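Local atomic coordinates of gamma-glutamyl-gamma-aminobutyrate hydrolase PuuD (Escherichia coli, PDB entry 6VTV), a protein that hydrolyses the gamma-glutamyl linkage of gamma-glutamyl-gamma-aminobutyrate, releasing 4-aminobutanoate and L-glutamate in the last step of the route from putrescine to 4-aminobutanoate. Residues L121-V125 with E210-V214; G130-L136 with H187-V193. Residues are numbered along the deposited sequence.

Interaction 1. Residues L121-V125 with E210-V214; sequences LQELV and EAVSV. With MN (manganese (II) ion), chain D.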
ATOM      1  N   LEU B 121       8.695 -16.771   2.164  1.00 22.17           N
ATOM      2  CA  LEU B 121       9.253 -18.100   1.924  1.00 21.63           C
ATOM      3  C   LEU B 121       8.293 -19.180   2.403  1.00 19.47           C
ATOM      4  O   LEU B 121       8.049 -20.168   1.701  1.00 22.42           O
ATOM      5  CB  LEU B 121      10.613 -18.240   2.614  1.00 22.61           C
ATOM      6  CG  LEU B 121      11.217 -19.649   2.684  1.00 25.02           C
ATOM      7  CD1 LEU B 121      12.722 -19.602   2.481  1.00 23.07           C
ATOM      8  CD2 LEU B 121      10.896 -20.346   4.006  1.00 23.99           C
ATOM      9  N   GLN B 122       7.741 -19.005   3.605  1.00 18.35           N
ATOM     10  CA  GLN B 122       6.766 -19.959   4.119  1.00 22.94           C
ATOM     11  C   GLN B 122       5.509 -19.981   3.262  1.00 19.90           C
ATOM     12  O   GLN B 122       4.888 -21.037   3.097  1.00 22.41           O
ATOM     13  CB  GLN B 122       6.431 -19.623   5.574  1.00 21.77           C
ATOM     14  CG  GLN B 122       7.650 -19.639   6.493  1.00 21.18           C
ATOM     15  CD  GLN B 122       7.382 -18.994   7.840  1.00 26.42           C
ATOM     16  OE1 GLN B 122       6.325 -18.401   8.057  1.00 29.49           O
ATOM     17  NE2 GLN B 122       8.341 -19.105   8.752  1.00 28.14           N
ATOM     18  N   GLU B 123       5.123 -18.833   2.701  1.00 22.04           N
ATOM     19  CA  GLU B 123       4.024 -18.816   1.742  1.00 21.59           C
ATOM     20  C   GLU B 123       4.386 -19.588   0.479  1.00 23.81           C
ATOM     21  O   GLU B 123       3.550 -20.313  -0.072  1.00 26.51           O
ATOM     22  CB  GLU B 123       3.646 -17.373   1.403  1.00 21.97           C
ATOM     23  CG  GLU B 123       2.887 -16.663   2.511  1.00 20.14           C
ATOM     24  CD  GLU B 123       2.799 -15.165   2.295  1.00 21.97           C
ATOM     25  OE1 GLU B 123       3.580 -14.630   1.481  1.00 25.56           O
ATOM     26  OE2 GLU B 123       1.946 -14.520   2.939  1.00 25.44           O
ATOM     27  N   LEU B 124       5.631 -19.452   0.013  1.00 19.81           N
ATOM     28  CA  LEU B 124       6.077 -20.195  -1.163  1.00 19.73           C
ATOM     29  C   LEU B 124       6.039 -21.696  -0.910  1.00 19.85           C
ATOM     30  O   LEU B 124       5.586 -22.471  -1.762  1.00 23.62           O
ATOM     31  CB  LEU B 124       7.490 -19.759  -1.552  1.00 25.21           C
ATOM     32  CG  LEU B 124       7.696 -19.048  -2.890  1.00 34.77           C
ATOM     33  CD1 LEU B 124       9.160 -19.128  -3.306  1.00 33.50           C
ATOM     34  CD2 LEU B 124       6.799 -19.642  -3.965  1.00 38.95           C
ATOM     35  N   VAL B 125       6.522 -22.123   0.258  1.00 23.86           N
ATOM     36  CA  VAL B 125       6.567 -23.546   0.575  1.00 26.22           C
ATOM     37  C   VAL B 125       5.159 -24.122   0.642  1.00 27.27           C
ATOM     38  O   VAL B 125       4.887 -25.204   0.106  1.00 22.07           O
ATOM     39  CB  VAL B 125       7.337 -23.772   1.890  1.00 21.36           C
ATOM     40  CG1 VAL B 125       7.175 -25.205   2.371  1.00 21.68           C
ATOM     41  CG2 VAL B 125       8.808 -23.428   1.704  1.00 19.68           C
ATOM     42  N   GLU B 210      16.568 -22.617   4.822  1.00 30.63           N
ATOM     43  CA  GLU B 210      16.488 -21.171   4.977  1.00 28.11           C
ATOM     44  C   GLU B 210      16.272 -20.440   3.659  1.00 27.21           C
ATOM     45  O   GLU B 210      16.089 -19.218   3.670  1.00 28.07           O
ATOM     46  CB  GLU B 210      17.755 -20.641   5.662  1.00 29.01           C
ATOM     47  CG  GLU B 210      17.809 -20.899   7.161  1.00 28.87           C
ATOM     48  CD  GLU B 210      17.308 -19.721   7.977  1.00 29.31           C
ATOM     49  OE1 GLU B 210      17.379 -18.578   7.479  1.00 28.21           O
ATOM     50  OE2 GLU B 210      16.842 -19.937   9.116  1.00 30.79           O
ATOM     51  N   ALA B 211      16.284 -21.147   2.531  1.00 30.33           N
ATOM     52  CA  ALA B 211      16.067 -20.525   1.233  1.00 23.90           C
ATOM     53  C   ALA B 211      15.647 -21.595   0.233  1.00 24.02           C
ATOM     54  O   ALA B 211      16.182 -22.705   0.248  1.00 25.83           O
ATOM     55  CB  ALA B 211      17.325 -19.799   0.742  1.00 23.06           C
ATOM     56  N   VAL B 212      14.687 -21.251  -0.628  1.00 24.48           N
ATOM     57  CA  VAL B 212      14.165 -22.160  -1.644  1.00 24.42           C
ATOM     58  C   VAL B 212      14.013 -21.397  -2.954  1.00 25.97           C
ATOM     59  O   VAL B 212      14.057 -20.167  -2.994  1.00 26.93           O
ATOM     60  CB  VAL B 212      12.811 -22.784  -1.240  1.00 24.64           C
ATOM     61  CG1 VAL B 212      12.981 -23.731  -0.072  1.00 26.30           C
ATOM     62  CG2 VAL B 212      11.798 -21.694  -0.912  1.00 20.30           C
ATOM     63  N   SER B 213      13.825 -22.151  -4.034  1.00 23.26           N
ATOM     64  CA  SER B 213      13.516 -21.563  -5.328  1.00 25.51           C
ATOM     65  C   SER B 213      12.698 -22.560  -6.135  1.00 30.73           C
ATOM     66  O   SER B 213      12.843 -23.775  -5.979  1.00 35.69           O
ATOM     67  CB  SER B 213      14.779 -21.156  -6.096  1.00 25.23           C
ATOM     68  OG  SER B 213      15.391 -22.269  -6.718  1.00 28.14           O
ATOM     69  N   VAL B 214      11.831 -22.033  -6.994  1.00 29.97           N
ATOM     70  CA  VAL B 214      10.951 -22.872  -7.800  1.00 28.78           C
ATOM     71  C   VAL B 214      11.723 -23.381  -9.010  1.00 30.82           C
ATOM     72  O   VAL B 214      12.282 -22.594  -9.782  1.00 33.16           O
ATOM     73  CB  VAL B 214       9.692 -22.106  -8.232  1.00 30.03           C
ATOM     74  CG1 VAL B 214       8.893 -22.921  -9.236  1.00 35.15           C
ATOM     75  CG2 VAL B 214       8.838 -21.770  -7.021  1.00 26.62           C
TER
HETATM   76 MN    MN D 301      16.828 -18.595  10.846  1.00 26.30          MN
HETATM   77  O   HOH W   1      16.867 -16.887   9.310  1.00 22.08           O

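Interaction 2. Residues G130-L136 with H187-V193; sequences GSLHRKL and HGQGAKV. With MN (manganese (II) ion), chain D.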
ATOM      1  N   GLY B 130       4.059 -27.783   0.210  1.00 28.79           N
ATOM      2  CA  GLY B 130       4.860 -28.117   1.367  1.00 31.06           C
ATOM      3  C   GLY B 130       4.133 -27.860   2.673  1.00 29.83           C
ATOM      4  O   GLY B 130       2.933 -27.577   2.715  1.00 29.29           O
ATOM      5  N   SER B 131       4.890 -27.965   3.763  1.00 27.46           N
ATOM      6  CA  SER B 131       4.360 -27.774   5.105  1.00 26.60           C
ATOM      7  C   SER B 131       5.385 -27.026   5.943  1.00 26.64           C
ATOM      8  O   SER B 131       6.533 -26.830   5.533  1.00 21.90           O
ATOM      9  CB  SER B 131       3.998 -29.111   5.760  1.00 26.60           C
ATOM     10  OG  SER B 131       5.140 -29.939   5.883  1.00 26.10           O
ATOM     11  N   LEU B 132       4.965 -26.616   7.138  1.00 28.29           N
ATOM     12  CA  LEU B 132       5.789 -25.796   8.012  1.00 27.92           C
ATOM     13  C   LEU B 132       5.896 -26.419   9.395  1.00 26.64           C
ATOM     14  O   LEU B 132       4.992 -27.124   9.853  1.00 25.63           O
ATOM     15  CB  LEU B 132       5.222 -24.379   8.154  1.00 28.15           C
ATOM     16  CG  LEU B 132       4.876 -23.626   6.873  1.00 27.11           C
ATOM     17  CD1 LEU B 132       4.240 -22.290   7.212  1.00 24.34           C
ATOM     18  CD2 LEU B 132       6.118 -23.433   6.021  1.00 26.25           C
ATOM     19  N   HIS B 133       7.020 -26.147  10.056  1.00 23.77           N
ATOM     20  CA  HIS B 133       7.134 -26.353  11.494  1.00 29.83           C
ATOM     21  C   HIS B 133       6.412 -25.213  12.197  1.00 26.61           C
ATOM     22  O   HIS B 133       6.734 -24.042  11.972  1.00 24.58           O
ATOM     23  CB  HIS B 133       8.600 -26.395  11.924  1.00 32.63           C
ATOM     24  CG  HIS B 133       9.318 -27.651  11.540  1.00 34.43           C
ATOM     25  ND1 HIS B 133       9.093 -28.857  12.167  1.00 37.51           N
ATOM     26  CD2 HIS B 133      10.273 -27.882  10.609  1.00 35.08           C
ATOM     27  CE1 HIS B 133       9.871 -29.780  11.630  1.00 39.04           C
ATOM     28  NE2 HIS B 133      10.597 -29.214  10.683  1.00 37.05           N
ATOM     29  N   ARG B 134       5.434 -25.540  13.040  1.00 27.10           N
ATOM     30  CA  ARG B 134       4.685 -24.489  13.718  1.00 29.15           C
ATOM     31  C   ARG B 134       5.406 -23.949  14.946  1.00 33.21           C
ATOM     32  O   ARG B 134       5.133 -22.816  15.359  1.00 31.36           O
ATOM     33  CB  ARG B 134       3.295 -24.999  14.104  1.00 30.08           C
ATOM     34  CG  ARG B 134       2.381 -25.190  12.904  1.00 29.26           C
ATOM     35  CD  ARG B 134       1.254 -26.168  13.184  1.00 33.77           C
ATOM     36  NE  ARG B 134       0.204 -25.579  14.008  1.00 37.02           N
ATOM     37  CZ  ARG B 134      -1.006 -26.108  14.161  1.00 41.57           C
ATOM     38  NH1 ARG B 134      -1.319 -27.238  13.541  1.00 43.62           N
ATOM     39  NH2 ARG B 134      -1.905 -25.508  14.931  1.00 34.02           N
ATOM     40  N   LYS B 135       6.320 -24.726  15.531  1.00 29.64           N
ATOM     41  CA  LYS B 135       7.082 -24.314  16.714  1.00 28.45           C
ATOM     42  C   LYS B 135       8.501 -24.861  16.558  1.00 28.23           C
ATOM     43  O   LYS B 135       8.785 -25.994  16.957  1.00 30.60           O
ATOM     44  CB  LYS B 135       6.433 -24.809  18.002  1.00 33.17           C
ATOM     45  CG  LYS B 135       5.050 -24.240  18.276  1.00 36.81           C
ATOM     46  CD  LYS B 135       5.122 -22.788  18.715  1.00 39.04           C
ATOM     47  CE  LYS B 135       5.570 -22.665  20.160  1.00 42.30           C
ATOM     48  NZ  LYS B 135       5.711 -21.239  20.568  1.00 43.57           N
ATOM     49  N   LEU B 136       9.387 -24.050  15.972  1.00 27.02           N
ATOM     50  CA  LEU B 136      10.786 -24.448  15.859  1.00 31.27           C
ATOM     51  C   LEU B 136      11.418 -24.658  17.228  1.00 35.18           C
ATOM     52  O   LEU B 136      12.303 -25.509  17.381  1.00 35.65           O
ATOM     53  CB  LEU B 136      11.573 -23.398  15.074  1.00 28.44           C
ATOM     54  CG  LEU B 136      11.228 -23.224  13.593  1.00 26.56           C
ATOM     55  CD1 LEU B 136      11.954 -22.020  13.013  1.00 24.48           C
ATOM     56  CD2 LEU B 136      11.555 -24.479  12.800  1.00 26.73           C
ATOM     57  N   HIS B 187      12.199 -15.730  13.166  1.00 21.46           N
ATOM     58  CA  HIS B 187      11.094 -16.605  12.801  1.00 22.96           C
ATOM     59  C   HIS B 187      10.978 -17.748  13.800  1.00 25.05           C
ATOM     60  O   HIS B 187      11.982 -18.360  14.177  1.00 22.30           O
ATOM     61  CB  HIS B 187      11.267 -17.157  11.380  1.00 20.25           C
ATOM     62  CG  HIS B 187      12.544 -17.911  11.170  1.00 22.79           C
ATOM     63  ND1 HIS B 187      12.577 -19.277  10.990  1.00 20.78           N
ATOM     64  CD2 HIS B 187      13.829 -17.491  11.094  1.00 20.21           C
ATOM     65  CE1 HIS B 187      13.828 -19.666  10.820  1.00 22.20           C
ATOM     66  NE2 HIS B 187      14.607 -18.602  10.879  1.00 22.81           N
ATOM     67  N   GLY B 188       9.745 -18.024  14.220  1.00 28.80           N
ATOM     68  CA  GLY B 188       9.457 -19.141  15.099  1.00 26.70           C
ATOM     69  C   GLY B 188       8.899 -20.324  14.340  1.00 25.95           C
ATOM     70  O   GLY B 188       8.722 -21.412  14.897  1.00 29.54           O
ATOM     71  N   GLN B 189       8.606 -20.114  13.060  1.00 22.10           N
ATOM     72  CA  GLN B 189       8.173 -21.168  12.161  1.00 23.27           C
ATOM     73  C   GLN B 189       9.196 -21.326  11.044  1.00 22.53           C
ATOM     74  O   GLN B 189      10.015 -20.436  10.792  1.00 23.08           O
ATOM     75  CB  GLN B 189       6.784 -20.871  11.577  1.00 21.49           C
ATOM     76  CG  GLN B 189       5.698 -20.703  12.631  1.00 20.58           C
ATOM     77  CD  GLN B 189       4.300 -20.876  12.069  1.00 22.07           C
ATOM     78  OE1 GLN B 189       4.091 -20.802  10.858  1.00 27.15           O
ATOM     79  NE2 GLN B 189       3.334 -21.112  12.949  1.00 24.29           N
ATOM     80  N   GLY B 190       9.151 -22.476  10.380  1.00 19.76           N
ATOM     81  CA  GLY B 190      10.096 -22.748   9.313  1.00 22.26           C
ATOM     82  C   GLY B 190       9.606 -23.873   8.433  1.00 21.58           C
ATOM     83  O   GLY B 190       8.601 -24.526   8.719  1.00 23.42           O
ATOM     84  N   ALA B 191      10.340 -24.092   7.345  1.00 18.72           N
ATOM     85  CA  ALA B 191       9.979 -25.134   6.394  1.00 18.94           C
ATOM     86  C   ALA B 191      10.143 -26.510   7.024  1.00 26.44           C
ATOM     87  O   ALA B 191      11.172 -26.809   7.638  1.00 26.26           O
ATOM     88  CB  ALA B 191      10.838 -25.022   5.135  1.00 18.98           C
ATOM     89  N   LYS B 192       9.116 -27.347   6.882  1.00 24.75           N
ATOM     90  CA  LYS B 192       9.185 -28.726   7.345  1.00 26.31           C
ATOM     91  C   LYS B 192       9.386 -29.652   6.155  1.00 27.08           C
ATOM     92  O   LYS B 192      10.473 -30.207   5.965  1.00 30.81           O
ATOM     93  CB  LYS B 192       7.918 -29.106   8.116  1.00 22.60           C
ATOM     94  CG  LYS B 192       7.941 -30.514   8.692  1.00 23.35           C
ATOM     95  CD  LYS B 192       6.924 -30.671   9.811  1.00 27.52           C
ATOM     96  CE  LYS B 192       5.510 -30.416   9.314  1.00 30.44           C
ATOM     97  NZ  LYS B 192       4.516 -30.467  10.424  1.00 34.72           N
ATOM     98  N   VAL B 193       8.343 -29.821   5.349  1.00 24.56           N
ATOM     99  CA  VAL B 193       8.419 -30.566   4.099  1.00 26.74           C
ATOM    100  C   VAL B 193       8.465 -29.565   2.954  1.00 29.88           C
ATOM    101  O   VAL B 193       7.653 -28.632   2.902  1.00 27.20           O
ATOM    102  CB  VAL B 193       7.228 -31.526   3.947  1.00 29.22           C
ATOM    103  CG1 VAL B 193       7.052 -31.936   2.492  1.00 29.74           C
ATOM    104  CG2 VAL B 193       7.419 -32.750   4.826  1.00 31.79           C
TER
HETATM  105 MN    MN D 301      16.828 -18.595  10.846  1.00 26.30          MN
HETATM  106  O   HOH W   2       3.964 -28.233  12.392  1.00 44.82           O
HETATM  107  O   HOH W   1      16.867 -16.887   9.310  1.00 22.08           O

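Interaction 1. Residues L121-V125 with E210-V214
This is a helix-on-sheet contact in the core of a class I glutamine amidotransferase fold. Helix 119-127 starts right after C118, the predicted nucleophile, and so corresponds to the helix of the nucleophile elbow; its L121-V125 part lies on strand 209-214 of the central mixed sheet. The two short axes come within 9.2 Å and cross at 47°. V212 is the middle of the contact. Its CA-to-CB bond points at the helix, and CG2 meets three side chains there: L121 CD1 at 4.1 Å, V125 CG2 at 4.3 Å and L124 CD1 at 4.4 Å. Two residues further along the strand, L124 CD2 reaches V214 CG2 at 4.2 Å. At the other end L121 leans on backbone, its CD1 lying 3.6 Å from E210 O and 3.7 Å from A211 CA. L108 of helix 94-109 and L198 of the adjoining strand also touch V214, so the apolar layer runs on beyond these residues.

E210 and A211 form a classic beta bulge opposite A202. The E210 CA-to-CB bond points away from the helix, and the carboxylate serves the metal site: OE2 binds the manganese at 2.2 Å, while OE1 accepts a hydrogen bond of 2.5 Å from water 1, itself a ligand of the ion. H145, H161, S185 and H187 supply the other protein ligands.

Between helix and strand the contact is therefore purely van der Waals, with leucine and valine methyls fitting the helix to the sheet, while the one charged group of the strand is spent on manganese.

Interaction 2. Residues G130-L136 with H187-V193
Start at H187, whose NE2 binds the manganese at 2.2 Å while ND1 donates to Q189 O at 2.8 Å; L136 CD1 lies 3.5 Å from that same ND1. G188 O then accepts from L136 N at 2.9 Å. The Q189 amide NE2 makes a weak 3.5 Å hydrogen bond to R134 O, although the CA-to-CB bond of Q189 points away from 130-136 overall, and its CA-H approaches H133 O at 3.2 Å from CA.

With G190 the two-stranded antiparallel sheet begins. H133 N donates to G190 O at 2.6 Å and G190 N to H133 O at 3.3 Å, a hydrogen-bonded pair; L136 CD1 packs 3.9 Å from G190 N. A191 pairs with L132 in the next, non-hydrogen-bonded position. A classic bulge follows, K192 and V193 both facing S131: K192 N donates to S131 O and S131 N to V193 O, each at 3.0 Å, and V193 N adds a 3.2 Å bond to S131 OG. The K192 chain lies over the H133 imidazole, CG 3.7 Å from the ring centroid in a CH-pi contact. Its NZ salt-bridges E85 and shares water 2 with L132 O and R134 N, while the R134 guanidinium also goes outside, to E85, E89 and N86.

Backbone bonds do most of the joining, and the ND1-H bond to Q189 O leaves H187 NE2 with its lone pair directed at the metal.

In the fold
Helix 119-127 is followed, after a short connection, by strand 132-133, so the first segments of the two interactions are neighbours in the chain, and V125 O probably accepts a hydrogen bond from G130 N at 2.7 Å. Interaction 1 is fully buried, its centre about 7 Å from the centre of the chain, and joins helix to central sheet through methyl groups. Interaction 2, its centre about 14 Å from the centre of the chain, is partly exposed; it buries more surface, 667 against 246 Å², and relies on main-chain hydrogen bonds with charged side chains at its outer edge. Each has one manganese ligand in its second segment, E210 and H187 respectively, near C118 and H226, the predicted catalytic residues.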